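Local atomic coordinates of spike protein S1 (Bat coronavirus HKU9, PDB entry 5GYQ), a protein that probably attaches the virion to its host cell by binding a receptor, this piece being the putative receptor-binding domain of the spike's S1 subunit. Residues P16-L27 with S63-I71; T86-P95 with Y113-G124. All blocks are in the same frame, centred on the assembly; numbering follows the deposited sequence.

From the N terminus, the chain passes through 16-27, whose last residues form the edge strand 23-27, and contact 1 closes when 63-71 returns antiparallel beside it, 36 residues on. Strand 63-71 is in turn hydrogen-bonded to strand 146-157, so it links the edge strand 23-27 to the central strand of the five-stranded sheet. Contact 2 opens only afterwards: helix 86-90 and the run to Pro95 are met by the loop 113-124 once strand 100-111 has been laid down. The two loops thus follow in series, neither enclosing nor crossing the other. They touch where Gln18 OE1 accepts from Ala114 N and where Tyr92 OH comes close to Asp67 OD2, probably in a hydrogen bond.

Contact 1 (P16-L27 with S63-I71); sequences PPQPVVWRRYML and SVTLDVMRI
Arg70 reaches Pro16 side-on, NE (2.8 Å) and NH2 (3.0 Å) both donating to Pro16 O, which lies in the guanidinium plane. One carbonyl oxygen is thereby gripped by two N-H groups, while Asp15 takes NH2 of Arg70 as a salt-bridge partner. This end is close-packed: the backbone N of Arg70 bonds Pro17 O, CD of Pro19 lies 3.8 Å from CG of Arg70, and CB of Pro16 rests on the carbonyl of Met69. Gln18 lays its amide by CD of Arg70, but its polar end is spent on Ala114 and Pro112. Beyond the short 3-10 turn at Pro19-Val20, the chain straightens into strand 23-27, the edge of the five-stranded antiparallel sheet at the core of this betacoronavirus S1 domain; Arg23, Tyr25 and Leu27 form hydrogen-bonded pairs with Val68, Leu66 and Val64. On the other face, Arg24 NE to Asp67 OD1 (2.8 Å) and Arg24 NH2 to Asp67 OD2 (2.9 Å) make a two-pronged salt bridge, each oxygen met on its syn side, guanidinium and carboxylate planes 21° apart. Trp22 CH2 lies 3.6 Å above the guanidinium plane, near its rim. Tyr92 OH also approaches Asp67 OD2, unusually closely, probably as a hydrogen bond. A chi1 of 61° places the Trp22 indole alongside the Asp67 carboxylate and near the Met69 sulfur, an oblique Met-aromatic contact; CB of Trp22 and CB of Met69 are 3.8 Å apart. Packing is looser toward solvent: Met26 extends outward with little contact to Thr65, and the Arg23 guanidinium swings clear of the strand pair, whereas Leu27 CD1 turns inward to Leu66 CD1 at 4.0 Å.

Contact 2 (T86-P95 with Y113-G124); sequences TFSLYNYALP and YAVANRFPIKPG. With NAG (2-acetamido-2-deoxy-beta-D-glucopyranose), chain B.
Asn91 and Ala116 pair through both ends of one side-chain amide: OD1 accepts from the Ala116 N (2.8 Å) on a lone pair, and ND2 donates to Ala116 O (2.9 Å), likewise in the carbonyl plane. The carboxamide thus mimics a backbone peptide, stitching the end of helix 86-90 to the irregular loop 113-124 of the putative receptor-binding domain. Beside it, Val115 CG1 packs 3.3 Å from Asn91 ND2. Tyr90 lies with one face over the peptide joining Asn117 to Arg118, Arg118 N standing 3.5 Å above the ring centre, and with Leu89 CB over the opposite face; Pro120 N meets the ring edge. Farther along, Ile121 N bonds Leu89 O, and CD1 of Ile121 reaches Asn91 O at 3.5 Å, while Gly124 N closes on Ala93 O. In the second shell, ND2 of Asn91 also donates, from above the carbonyl plane, to Thr86 O, tying the amide back to its own helix. Tyr113 OH, bonded to His75 and to the backbone N of Asn72, comes up to Phe87. Tyr113 and Val115 both line the glycan site: Val115 CG2 sits over the centre of the Tyr113 ring, and at the ring edge Tyr113 CE2 lies 3.5 Å from the sugar ring oxygen O5 of NAG.

Contact 1 (P16-L27 with S63-I71)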
loop_
_atom_site.group_PDB
_atom_site.type_symbol
_atom_site.label_atom_id
_atom_site.label_comp_id
_atom_site.label_asym_id
_atom_site.label_seq_id
_atom_site.Cartn_x
_atom_site.Cartn_y
_atom_site.Cartn_z
ATOM N N PRO A 16 -0.419 7.494 -7.227
ATOM C CA PRO A 16 -0.393 6.051 -6.961
ATOM C C PRO A 16 -0.580 5.207 -8.217
ATOM O O PRO A 16 -1.451 5.504 -9.036
ATOM C CB PRO A 16 -1.566 5.852 -5.996
ATOM C CG PRO A 16 -1.745 7.183 -5.347
ATOM C CD PRO A 16 -1.443 8.179 -6.422
ATOM N N PRO A 17 0.232 4.152 -8.365
ATOM C CA PRO A 17 0.156 3.298 -9.554
ATOM C C PRO A 17 -1.137 2.492 -9.595
ATOM O O PRO A 17 -1.812 2.353 -8.574
ATOM C CB PRO A 17 1.372 2.380 -9.406
ATOM C CG PRO A 17 1.642 2.338 -7.942
ATOM C CD PRO A 17 1.235 3.676 -7.395
ATOM N N GLN A 18 -1.484 1.989 -10.775
ATOM C CA GLN A 18 -2.605 1.073 -10.903
ATOM C C GLN A 18 -2.312 -0.155 -10.050
ATOM O O GLN A 18 -1.156 -0.555 -9.920
ATOM C CB GLN A 18 -2.824 0.684 -12.367
ATOM C CG GLN A 18 -3.065 1.864 -13.300
ATOM C CD GLN A 18 -4.392 2.560 -13.045
ATOM O OE1 GLN A 18 -5.279 2.015 -12.387
ATOM N NE2 GLN A 18 -4.533 3.773 -13.568
ATOM N N PRO A 19 -3.355 -0.750 -9.453
ATOM C CA PRO A 19 -3.155 -1.891 -8.554
ATOM C C PRO A 19 -2.482 -3.081 -9.232
ATOM O O PRO A 19 -1.787 -3.846 -8.560
ATOM C CB PRO A 19 -4.578 -2.247 -8.112
ATOM C CG PRO A 19 -5.474 -1.620 -9.118
ATOM C CD PRO A 19 -4.775 -0.383 -9.572
ATOM N N VAL A 20 -2.669 -3.230 -10.541
ATOM C CA VAL A 20 -2.021 -4.321 -11.261
ATOM C C VAL A 20 -0.495 -4.158 -11.220
ATOM O O VAL A 20 0.241 -5.142 -11.270
ATOM C CB VAL A 20 -2.523 -4.422 -12.728
ATOM C CG1 VAL A 20 -2.116 -3.199 -13.542
ATOM C CG2 VAL A 20 -2.014 -5.698 -13.381
ATOM N N VAL A 21 -0.018 -2.918 -11.094
ATOM C CA VAL A 21 1.419 -2.672 -10.952
ATOM C C VAL A 21 1.756 -1.901 -9.673
ATOM O O VAL A 21 2.502 -0.922 -9.711
ATOM C CB VAL A 21 1.990 -1.902 -12.166
ATOM C CG1 VAL A 21 2.135 -2.829 -13.351
ATOM C CG2 VAL A 21 1.109 -0.705 -12.521
ATOM N N TRP A 22 1.208 -2.350 -8.545
ATOM C CA TRP A 22 1.467 -1.727 -7.247
ATOM C C TRP A 22 2.958 -1.704 -6.929
ATOM O O TRP A 22 3.704 -2.587 -7.364
ATOM C CB TRP A 22 0.713 -2.458 -6.132
ATOM C CG TRP A 22 1.090 -3.913 -5.955
ATOM C CD1 TRP A 22 0.536 -4.987 -6.592
ATOM C CD2 TRP A 22 2.086 -4.448 -5.068
ATOM N NE1 TRP A 22 1.127 -6.152 -6.164
ATOM C CE2 TRP A 22 2.081 -5.848 -5.228
ATOM C CE3 TRP A 22 2.977 -3.879 -4.154
ATOM C CZ2 TRP A 22 2.935 -6.686 -4.515
ATOM C CZ3 TRP A 22 3.827 -4.715 -3.444
ATOM C CH2 TRP A 22 3.798 -6.103 -3.629
ATOM N N ARG A 23 3.397 -0.705 -6.169
ATOM C CA ARG A 23 4.832 -0.570 -5.910
ATOM C C ARG A 23 5.210 -0.776 -4.449
ATOM O O ARG A 23 4.490 -0.371 -3.547
ATOM C CB ARG A 23 5.325 0.798 -6.383
ATOM C CG ARG A 23 5.690 0.831 -7.858
ATOM C CD ARG A 23 5.304 2.155 -8.489
ATOM N NE ARG A 23 6.394 2.746 -9.259
ATOM C CZ ARG A 23 6.229 3.720 -10.147
ATOM N NH1 ARG A 23 5.015 4.200 -10.386
ATOM N NH2 ARG A 23 7.273 4.207 -10.804
ATOM N N ARG A 24 6.359 -1.406 -4.228
ATOM C CA ARG A 24 6.833 -1.686 -2.878
ATOM C C ARG A 24 8.094 -0.899 -2.547
ATOM O O ARG A 24 8.987 -0.763 -3.379
ATOM C CB ARG A 24 7.093 -3.186 -2.707
ATOM C CG ARG A 24 7.869 -3.556 -1.446
ATOM C CD ARG A 24 7.666 -5.019 -1.092
ATOM N NE ARG A 24 6.288 -5.279 -0.683
ATOM C CZ ARG A 24 5.807 -6.481 -0.382
ATOM N NH1 ARG A 24 6.589 -7.551 -0.446
ATOM N NH2 ARG A 24 4.538 -6.614 -0.020
ATOM N N TYR A 25 8.149 -0.376 -1.328
ATOM C CA TYR A 25 9.343 0.290 -0.824
ATOM C C TYR A 25 9.726 -0.313 0.520
ATOM O O TYR A 25 8.916 -0.353 1.447
ATOM C CB TYR A 25 9.116 1.798 -0.698
ATOM C CG TYR A 25 8.672 2.444 -1.991
ATOM C CD1 TYR A 25 9.599 2.960 -2.886
ATOM C CD2 TYR A 25 7.324 2.525 -2.323
ATOM C CE1 TYR A 25 9.196 3.544 -4.075
ATOM C CE2 TYR A 25 6.913 3.104 -3.506
ATOM C CZ TYR A 25 7.851 3.613 -4.378
ATOM O OH TYR A 25 7.439 4.190 -5.557
ATOM N N MET A 26 10.957 -0.799 0.620
ATOM C CA MET A 26 11.409 -1.444 1.843
ATOM C C MET A 26 12.278 -0.514 2.683
ATOM O O MET A 26 13.257 0.050 2.200
ATOM C CB MET A 26 12.163 -2.731 1.510
ATOM C CG MET A 26 11.281 -3.813 0.904
ATOM S SD MET A 26 12.200 -5.283 0.410
ATOM C CE MET A 26 10.859 -6.407 0.021
ATOM N N LEU A 27 11.891 -0.359 3.945
ATOM C CA LEU A 27 12.600 0.470 4.912
ATOM C C LEU A 27 13.266 -0.402 5.967
ATOM O O LEU A 27 12.595 -1.176 6.666
ATOM C CB LEU A 27 11.650 1.458 5.587
ATOM C CG LEU A 27 10.641 2.188 4.701
ATOM C CD1 LEU A 27 9.778 3.113 5.545
ATOM C CD2 LEU A 27 11.348 2.960 3.604
ATOM N N SER A 63 11.453 -3.690 10.761
ATOM C CA SER A 63 11.442 -3.251 9.370
ATOM C C SER A 63 10.063 -2.717 9.012
ATOM O O SER A 63 9.063 -3.084 9.640
ATOM C CB SER A 63 11.821 -4.395 8.425
ATOM O OG SER A 63 10.731 -5.283 8.249
ATOM N N VAL A 64 10.012 -1.852 8.002
ATOM C CA VAL A 64 8.734 -1.306 7.549
ATOM C C VAL A 64 8.614 -1.423 6.035
ATOM O O VAL A 64 9.525 -1.057 5.312
ATOM C CB VAL A 64 8.563 0.172 7.963
ATOM C CG1 VAL A 64 7.281 0.750 7.380
ATOM C CG2 VAL A 64 8.567 0.305 9.479
ATOM N N THR A 65 7.490 -1.939 5.553
ATOM C CA THR A 65 7.269 -2.046 4.116
ATOM C C THR A 65 6.084 -1.189 3.696
ATOM O O THR A 65 5.035 -1.221 4.330
ATOM C CB THR A 65 7.029 -3.503 3.692
ATOM O OG1 THR A 65 8.131 -4.312 4.121
ATOM C CG2 THR A 65 6.893 -3.604 2.181
ATOM N N LEU A 66 6.261 -0.413 2.631
ATOM C CA LEU A 66 5.190 0.433 2.114
ATOM C C LEU A 66 4.749 -0.015 0.728
ATOM O O LEU A 66 5.513 0.072 -0.229
ATOM C CB LEU A 66 5.638 1.895 2.055
ATOM C CG LEU A 66 6.240 2.476 3.334
ATOM C CD1 LEU A 66 6.758 3.887 3.089
ATOM C CD2 LEU A 66 5.221 2.461 4.464
ATOM N N ASP A 67 3.516 -0.495 0.624
ATOM C CA ASP A 67 2.963 -0.854 -0.676
ATOM C C ASP A 67 1.973 0.206 -1.121
ATOM O O ASP A 67 1.027 0.512 -0.411
ATOM C CB ASP A 67 2.294 -2.225 -0.623
ATOM C CG ASP A 67 3.252 -3.314 -0.196
ATOM O OD1 ASP A 67 4.464 -3.169 -0.449
ATOM O OD2 ASP A 67 2.795 -4.316 0.389
ATOM N N VAL A 68 2.187 0.768 -2.299
ATOM C CA VAL A 68 1.373 1.891 -2.742
ATOM C C VAL A 68 0.662 1.589 -4.055
ATOM O O VAL A 68 1.260 1.042 -4.999
ATOM C CB VAL A 68 2.227 3.160 -2.896
ATOM C CG1 VAL A 68 1.375 4.328 -3.355
ATOM C CG2 VAL A 68 2.911 3.494 -1.574
ATOM N N MET A 69 -0.622 1.936 -4.094
ATOM C CA MET A 69 -1.431 1.756 -5.297
ATOM C C MET A 69 -2.696 2.590 -5.203
ATOM O O MET A 69 -2.901 3.296 -4.222
ATOM C CB MET A 69 -1.789 0.282 -5.489
ATOM C CG MET A 69 -2.781 -0.243 -4.457
ATOM S SD MET A 69 -2.392 -1.917 -3.901
ATOM C CE MET A 69 -1.034 -1.588 -2.780
ATOM N N ARG A 70 -3.548 2.507 -6.218
ATOM C CA ARG A 70 -4.855 3.140 -6.153
ATOM C C ARG A 70 -5.931 2.068 -6.036
ATOM O O ARG A 70 -5.706 0.914 -6.404
ATOM C CB ARG A 70 -5.096 4.030 -7.375
ATOM C CG ARG A 70 -5.044 3.323 -8.717
ATOM C CD ARG A 70 -5.195 4.328 -9.849
ATOM N NE ARG A 70 -4.187 5.382 -9.759
ATOM C CZ ARG A 70 -4.404 6.661 -10.053
ATOM N NH1 ARG A 70 -5.603 7.058 -10.460
ATOM N NH2 ARG A 70 -3.421 7.546 -9.935
ATOM N N ILE A 71 -7.097 2.448 -5.524
ATOM C CA ILE A 71 -8.134 1.470 -5.203
ATOM C C ILE A 71 -9.493 2.160 -5.112
ATOM O O ILE A 71 -9.587 3.262 -4.579
ATOM C CB ILE A 71 -7.792 0.738 -3.870
ATOM C CG1 ILE A 71 -8.742 -0.426 -3.596
ATOM C CG2 ILE A 71 -7.766 1.714 -2.695
ATOM C CD1 ILE A 71 -8.323 -1.267 -2.391
#

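Contact 2 (T86-P95 with Y113-G124)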
loop_
_atom_site.group_PDB
_atom_site.type_symbol
_atom_site.label_atom_id
_atom_site.label_comp_id
_atom_site.label_asym_id
_atom_site.label_seq_id
_atom_site.Cartn_x
_atom_site.Cartn_y
_atom_site.Cartn_z
ATOM N N THR A 86 -11.802 -9.212 -7.450
ATOM C CA THR A 86 -10.785 -9.144 -8.499
ATOM C C THR A 86 -9.501 -8.484 -8.008
ATOM O O THR A 86 -8.398 -8.890 -8.385
ATOM C CB THR A 86 -11.294 -8.378 -9.734
ATOM O OG1 THR A 86 -11.809 -7.105 -9.332
ATOM C CG2 THR A 86 -12.395 -9.159 -10.430
ATOM N N PHE A 87 -9.652 -7.479 -7.154
ATOM C CA PHE A 87 -8.505 -6.767 -6.594
ATOM C C PHE A 87 -7.587 -7.718 -5.834
ATOM O O PHE A 87 -6.396 -7.809 -6.127
ATOM C CB PHE A 87 -8.977 -5.637 -5.668
ATOM C CG PHE A 87 -7.869 -4.735 -5.185
ATOM C CD1 PHE A 87 -7.088 -5.087 -4.094
ATOM C CD2 PHE A 87 -7.618 -3.529 -5.813
ATOM C CE1 PHE A 87 -6.069 -4.262 -3.648
ATOM C CE2 PHE A 87 -6.607 -2.695 -5.373
ATOM C CZ PHE A 87 -5.827 -3.061 -4.289
ATOM N N SER A 88 -8.146 -8.434 -4.862
ATOM C CA SER A 88 -7.337 -9.270 -3.978
ATOM C C SER A 88 -6.967 -10.606 -4.612
ATOM O O SER A 88 -5.998 -11.249 -4.200
ATOM C CB SER A 88 -8.066 -9.509 -2.655
ATOM O OG SER A 88 -9.368 -10.033 -2.870
ATOM N N LEU A 89 -7.736 -11.029 -5.610
ATOM C CA LEU A 89 -7.454 -12.293 -6.273
ATOM C C LEU A 89 -6.414 -12.134 -7.376
ATOM O O LEU A 89 -5.639 -13.054 -7.633
ATOM C CB LEU A 89 -8.732 -12.898 -6.852
ATOM C CG LEU A 89 -9.754 -13.441 -5.850
ATOM C CD1 LEU A 89 -10.990 -13.947 -6.577
ATOM C CD2 LEU A 89 -9.142 -14.540 -4.993
ATOM N N TYR A 90 -6.384 -10.971 -8.021
ATOM C CA TYR A 90 -5.560 -10.832 -9.221
ATOM C C TYR A 90 -4.581 -9.655 -9.232
ATOM O O TYR A 90 -3.844 -9.483 -10.199
ATOM C CB TYR A 90 -6.465 -10.722 -10.450
ATOM C CG TYR A 90 -7.509 -11.814 -10.553
ATOM C CD1 TYR A 90 -7.147 -13.124 -10.834
ATOM C CD2 TYR A 90 -8.858 -11.529 -10.380
ATOM C CE1 TYR A 90 -8.097 -14.123 -10.938
ATOM C CE2 TYR A 90 -9.817 -12.519 -10.480
ATOM C CZ TYR A 90 -9.428 -13.817 -10.759
ATOM O OH TYR A 90 -10.374 -14.808 -10.859
ATOM N N ASN A 91 -4.553 -8.852 -8.173
ATOM C CA ASN A 91 -3.724 -7.645 -8.195
ATOM C C ASN A 91 -2.854 -7.441 -6.960
ATOM O O ASN A 91 -1.627 -7.403 -7.064
ATOM C CB ASN A 91 -4.610 -6.416 -8.401
ATOM C CG ASN A 91 -5.349 -6.454 -9.721
ATOM O OD1 ASN A 91 -4.886 -5.907 -10.723
ATOM N ND2 ASN A 91 -6.497 -7.121 -9.734
ATOM N N TYR A 92 -3.486 -7.291 -5.800
ATOM C CA TYR A 92 -2.753 -7.147 -4.547
ATOM C C TYR A 92 -3.497 -7.832 -3.411
ATOM O O TYR A 92 -4.688 -7.595 -3.211
ATOM C CB TYR A 92 -2.529 -5.671 -4.205
ATOM C CG TYR A 92 -1.723 -5.467 -2.941
ATOM C CD1 TYR A 92 -0.344 -5.355 -2.988
ATOM C CD2 TYR A 92 -2.342 -5.406 -1.696
ATOM C CE1 TYR A 92 0.399 -5.181 -1.836
ATOM C CE2 TYR A 92 -1.607 -5.235 -0.540
ATOM C CZ TYR A 92 -0.238 -5.121 -0.616
ATOM O OH TYR A 92 0.497 -4.947 0.535
ATOM N N ALA A 93 -2.787 -8.666 -2.657
ATOM C CA ALA A 93 -3.390 -9.399 -1.547
ATOM C C ALA A 93 -2.570 -9.264 -0.269
ATOM O O ALA A 93 -1.343 -9.369 -0.293
ATOM C CB ALA A 93 -3.551 -10.864 -1.912
ATOM N N LEU A 94 -3.256 -9.031 0.845
ATOM C CA LEU A 94 -2.601 -8.975 2.148
ATOM C C LEU A 94 -1.955 -10.313 2.492
ATOM O O LEU A 94 -2.479 -11.368 2.139
ATOM C CB LEU A 94 -3.604 -8.587 3.236
ATOM C CG LEU A 94 -4.149 -7.164 3.169
ATOM C CD1 LEU A 94 -5.189 -6.954 4.251
ATOM C CD2 LEU A 94 -3.012 -6.165 3.308
ATOM N N PRO A 95 -0.807 -10.274 3.183
ATOM C CA PRO A 95 -0.169 -11.525 3.600
ATOM C C PRO A 95 -0.921 -12.160 4.763
ATOM O O PRO A 95 -1.748 -11.495 5.392
ATOM C CB PRO A 95 1.230 -11.079 4.024
ATOM C CG PRO A 95 1.035 -9.679 4.502
ATOM C CD PRO A 95 -0.041 -9.091 3.617
ATOM N N TYR A 113 -8.937 2.822 -14.337
ATOM C CA TYR A 113 -8.687 1.989 -13.175
ATOM C C TYR A 113 -8.296 0.606 -13.670
ATOM O O TYR A 113 -9.156 -0.195 -14.042
ATOM C CB TYR A 113 -9.935 1.951 -12.288
ATOM C CG TYR A 113 -9.795 1.240 -10.958
ATOM C CD1 TYR A 113 -8.661 1.395 -10.170
ATOM C CD2 TYR A 113 -10.825 0.445 -10.475
ATOM C CE1 TYR A 113 -8.549 0.750 -8.944
ATOM C CE2 TYR A 113 -10.725 -0.195 -9.257
ATOM C CZ TYR A 113 -9.586 -0.043 -8.496
ATOM O OH TYR A 113 -9.492 -0.687 -7.284
ATOM N N ALA A 114 -6.994 0.339 -13.706
ATOM C CA ALA A 114 -6.484 -0.879 -14.329
ATOM C C ALA A 114 -6.406 -2.027 -13.333
ATOM O O ALA A 114 -5.477 -2.108 -12.530
ATOM C CB ALA A 114 -5.121 -0.625 -14.949
ATOM N N VAL A 115 -7.390 -2.918 -13.401
ATOM C CA VAL A 115 -7.495 -4.027 -12.466
ATOM C C VAL A 115 -7.556 -5.355 -13.208
ATOM O O VAL A 115 -8.442 -5.564 -14.032
ATOM C CB VAL A 115 -8.742 -3.886 -11.571
ATOM C CG1 VAL A 115 -8.854 -5.061 -10.609
ATOM C CG2 VAL A 115 -8.701 -2.575 -10.813
ATOM N N ALA A 116 -6.614 -6.249 -12.920
ATOM C CA ALA A 116 -6.614 -7.572 -13.536
ATOM C C ALA A 116 -7.794 -8.380 -13.021
ATOM O O ALA A 116 -8.142 -8.293 -11.843
ATOM C CB ALA A 116 -5.307 -8.297 -13.254
ATOM N N ASN A 117 -8.419 -9.157 -13.899
ATOM C CA ASN A 117 -9.565 -9.962 -13.494
ATOM C C ASN A 117 -9.416 -11.426 -13.907
ATOM O O ASN A 117 -10.398 -12.155 -14.020
ATOM C CB ASN A 117 -10.862 -9.370 -14.060
ATOM C CG ASN A 117 -11.040 -9.641 -15.539
ATOM O OD1 ASN A 117 -10.076 -9.664 -16.305
ATOM N ND2 ASN A 117 -12.285 -9.858 -15.948
ATOM N N ARG A 118 -8.171 -11.842 -14.118
ATOM C CA ARG A 118 -7.846 -13.232 -14.418
ATOM C C ARG A 118 -6.390 -13.498 -14.045
ATOM O O ARG A 118 -5.631 -12.554 -13.805
ATOM C CB ARG A 118 -8.095 -13.550 -15.898
ATOM C CG ARG A 118 -7.315 -12.664 -16.852
ATOM C CD ARG A 118 -7.948 -12.619 -18.231
ATOM N NE ARG A 118 -7.539 -13.733 -19.077
ATOM C CZ ARG A 118 -6.952 -13.595 -20.262
ATOM N NH1 ARG A 118 -6.702 -12.389 -20.753
ATOM N NH2 ARG A 118 -6.618 -14.669 -20.961
ATOM N N PHE A 119 -6.021 -14.778 -13.993
ATOM C CA PHE A 119 -4.673 -15.228 -13.622
ATOM C C PHE A 119 -4.354 -14.894 -12.165
ATOM O O PHE A 119 -3.727 -13.872 -11.879
ATOM C CB PHE A 119 -3.611 -14.624 -14.551
ATOM C CG PHE A 119 -3.822 -14.940 -16.009
ATOM C CD1 PHE A 119 -3.905 -16.255 -16.445
ATOM C CD2 PHE A 119 -3.921 -13.924 -16.945
ATOM C CE1 PHE A 119 -4.096 -16.548 -17.781
ATOM C CE2 PHE A 119 -4.110 -14.212 -18.288
ATOM C CZ PHE A 119 -4.197 -15.526 -18.704
ATOM N N PRO A 120 -4.777 -15.774 -11.241
ATOM C CA PRO A 120 -4.657 -15.594 -9.788
ATOM C C PRO A 120 -3.237 -15.333 -9.308
ATOM O O PRO A 120 -2.287 -15.914 -9.831
ATOM C CB PRO A 120 -5.155 -16.931 -9.227
ATOM C CG PRO A 120 -6.054 -17.466 -10.276
ATOM C CD PRO A 120 -5.438 -17.046 -11.579
ATOM N N ILE A 121 -3.108 -14.464 -8.311
ATOM C CA ILE A 121 -1.829 -14.247 -7.650
ATOM C C ILE A 121 -1.855 -14.873 -6.261
ATOM O O ILE A 121 -2.920 -15.208 -5.740
ATOM C CB ILE A 121 -1.493 -12.749 -7.519
ATOM C CG1 ILE A 121 -2.482 -12.067 -6.570
ATOM C CG2 ILE A 121 -1.496 -12.077 -8.885
ATOM C CD1 ILE A 121 -2.036 -10.703 -6.098
ATOM N N LYS A 122 -0.677 -15.036 -5.671
ATOM C CA LYS A 122 -0.560 -15.489 -4.291
ATOM C C LYS A 122 -0.560 -14.281 -3.358
ATOM O O LYS A 122 -0.234 -13.174 -3.785
ATOM C CB LYS A 122 0.715 -16.314 -4.104
ATOM C CG LYS A 122 0.744 -17.589 -4.929
ATOM C CD LYS A 122 2.161 -17.961 -5.322
ATOM C CE LYS A 122 2.179 -19.184 -6.225
ATOM N NZ LYS A 122 1.777 -20.423 -5.501
ATOM N N PRO A 123 -0.951 -14.483 -2.091
ATOM C CA PRO A 123 -0.860 -13.399 -1.106
ATOM C C PRO A 123 0.532 -12.769 -1.081
ATOM O O PRO A 123 1.531 -13.485 -1.070
ATOM C CB PRO A 123 -1.175 -14.104 0.212
ATOM C CG PRO A 123 -2.097 -15.209 -0.186
ATOM C CD PRO A 123 -1.601 -15.683 -1.531
ATOM N N GLY A 124 0.584 -11.441 -1.095
ATOM C CA GLY A 124 1.843 -10.720 -1.144
ATOM C C GLY A 124 2.464 -10.706 -2.531
ATOM O O GLY A 124 3.544 -10.155 -2.726
HETATM C C1 NAG B . -14.579 -0.574 -8.750
HETATM C C2 NAG B . -16.057 -0.350 -8.973
HETATM C C3 NAG B . -16.739 -1.677 -9.272
HETATM C C4 NAG B . -16.058 -2.367 -10.452
HETATM C C5 NAG B . -14.535 -2.400 -10.287
HETATM C C6 NAG B . -13.825 -2.820 -11.554
HETATM C C7 NAG B . -17.006 1.607 -7.841
HETATM C C8 NAG B . -17.635 2.134 -6.587
HETATM N N2 NAG B . -16.675 0.308 -7.834
HETATM O O3 NAG B . -18.106 -1.416 -9.562
HETATM O O4 NAG B . -16.465 -3.730 -10.535
HETATM O O5 NAG B . -14.006 -1.113 -9.928
HETATM O O6 NAG B . -12.422 -2.920 -11.358
HETATM O O7 NAG B . -16.801 2.320 -8.819
HETATM O O HOH W 1 -11.389 -14.679 -14.134
#